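Local coordinates for hemin degrading factor (Pseudomonas aeruginosa, PDB 4MF9), which binds heme and probably serves in heme trafficking and heme degradation, at residues A59-P64 with L173-Q178. Sequence-based numbering, arbitrary orientation.
Sequences AVRLRP and LRAAEQ
The Q178 carboxamide lies against the backbone of R61 and pairs with it from both ends. Q178 OE1 accepts from R61 N at 2.8 Å, on a lone pair. Q178 NE2 gives a nearly straight bond to R61 O, also 2.8 Å. A bend at chi2 (-56°) turns CD back toward the strand. The second N-H of NE2 goes to A175 O, so three bonds fix the amide's rotation. R61 O also accepts from A175 N at 3.0 Å. V60 crosses the Q178 amide, with V60 CG1 3.5 Å from Q178 OE1. CG1 also lies over one face of the R174 guanidinium. On the far side of the bridged pair L62 and R174, R63 N donates to L173 O at 2.7 Å. The R63 side chain crosses L173 at about a right angle, with R63 NH2 3.8 Å from L173 CD1, while R63 NH1 hydrogen-bonds R172 O. A175 CB packs on R61 CG at 3.7 Å. The other edge of strand 59-62 pairs with strand 124-133. The chain leaving helix 166-173 thus adds a single beta bridge, extended by a side-chain amide imitating a backbone partner, to the outermost strand of an antiparallel sheet in the N-terminal HemS/ChuX half.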
# COMPACT_ATOMS: atom_id res chain seq x y z
N ALA A 59 -14.05 18.38 -7.49
CA ALA A 59 -12.61 18.19 -7.28
C ALA A 59 -11.80 19.42 -7.67
O ALA A 59 -12.18 20.16 -8.58
CB ALA A 59 -12.11 16.98 -8.05
N VAL A 60 -10.67 19.63 -6.99
CA VAL A 60 -9.70 20.67 -7.33
C VAL A 60 -8.34 19.99 -7.57
O VAL A 60 -7.92 19.13 -6.78
CB VAL A 60 -9.56 21.73 -6.20
CG1 VAL A 60 -8.44 22.72 -6.51
CG2 VAL A 60 -10.88 22.47 -5.97
N ARG A 61 -7.66 20.34 -8.65
CA ARG A 61 -6.36 19.79 -8.91
C ARG A 61 -5.35 20.55 -8.09
O ARG A 61 -5.42 21.73 -8.05
CB ARG A 61 -6.02 19.75 -10.38
CG ARG A 61 -4.54 19.73 -10.70
CD ARG A 61 -4.03 18.34 -11.03
NE ARG A 61 -4.36 18.00 -12.38
CZ ARG A 61 -3.59 17.44 -13.31
NH1 ARG A 61 -2.33 17.16 -13.13
NH2 ARG A 61 -4.12 17.24 -14.47
N LEU A 62 -4.46 19.83 -7.41
CA LEU A 62 -3.47 20.48 -6.57
C LEU A 62 -2.11 20.37 -7.25
O LEU A 62 -1.93 19.59 -8.18
CB LEU A 62 -3.42 19.85 -5.18
CG LEU A 62 -4.67 19.83 -4.30
CD1 LEU A 62 -4.34 19.20 -2.95
CD2 LEU A 62 -5.26 21.24 -4.12
N ARG A 63 -1.15 21.16 -6.83
CA ARG A 63 0.19 21.00 -7.36
C ARG A 63 0.85 19.76 -6.77
O ARG A 63 0.68 19.50 -5.66
CB ARG A 63 1.05 22.22 -7.14
CG ARG A 63 0.43 23.52 -7.54
CD ARG A 63 1.48 24.60 -7.46
NE ARG A 63 2.18 24.61 -6.21
CZ ARG A 63 1.69 25.16 -5.11
NH1 ARG A 63 0.52 25.70 -5.14
NH2 ARG A 63 2.33 25.11 -3.99
N PRO A 64 1.63 19.05 -7.58
CA PRO A 64 2.41 17.91 -7.07
C PRO A 64 3.65 18.38 -6.33
O PRO A 64 4.76 17.93 -6.63
CB PRO A 64 2.81 17.17 -8.34
CG PRO A 64 2.84 18.22 -9.39
CD PRO A 64 1.72 19.15 -9.05
N LEU A 173 -2.39 25.06 -2.18
CA LEU A 173 -1.82 24.03 -3.05
C LEU A 173 -2.51 23.94 -4.41
O LEU A 173 -2.08 23.17 -5.27
CB LEU A 173 -1.90 22.66 -2.37
CG LEU A 173 -0.73 22.23 -1.48
CD1 LEU A 173 0.59 22.22 -2.27
CD2 LEU A 173 -0.62 23.11 -0.26
N ARG A 174 -3.56 24.70 -4.63
CA ARG A 174 -4.31 24.63 -5.85
C ARG A 174 -3.46 24.92 -7.09
O ARG A 174 -2.76 25.87 -7.13
CB ARG A 174 -5.52 25.55 -5.75
CG ARG A 174 -6.00 26.23 -7.01
CD ARG A 174 -6.98 27.31 -6.61
NE ARG A 174 -8.26 26.71 -6.72
CZ ARG A 174 -9.11 26.57 -5.74
NH1 ARG A 174 -8.87 27.05 -4.55
NH2 ARG A 174 -10.23 25.98 -6.02
N ALA A 175 -3.57 24.06 -8.08
CA ALA A 175 -2.79 24.20 -9.30
C ALA A 175 -3.34 25.35 -10.14
O ALA A 175 -4.54 25.64 -10.09
CB ALA A 175 -2.83 22.91 -10.09
N ALA A 176 -2.47 25.99 -10.91
CA ALA A 176 -2.87 27.12 -11.75
C ALA A 176 -3.76 26.66 -12.91
O ALA A 176 -4.80 27.25 -13.20
CB ALA A 176 -1.66 27.87 -12.26
N GLU A 177 -3.35 25.60 -13.57
CA GLU A 177 -4.17 25.03 -14.60
C GLU A 177 -5.00 23.91 -14.07
O GLU A 177 -4.60 22.82 -14.01
CB GLU A 177 -3.36 24.60 -15.84
CG GLU A 177 -2.18 23.72 -15.60
CD GLU A 177 -1.05 24.33 -14.78
OE1 GLU A 177 -1.15 24.33 -13.55
OE2 GLU A 177 -0.04 24.76 -15.39
N GLN A 178 -6.22 24.25 -13.74
CA GLN A 178 -7.12 23.34 -13.06
C GLN A 178 -7.43 22.09 -13.87
O GLN A 178 -7.31 20.98 -13.34
CB GLN A 178 -8.37 24.07 -12.58
CG GLN A 178 -8.15 24.68 -11.21
CD GLN A 178 -7.71 23.62 -10.22
OE1 GLN A 178 -8.39 22.62 -10.03
NE2 GLN A 178 -6.55 23.83 -9.59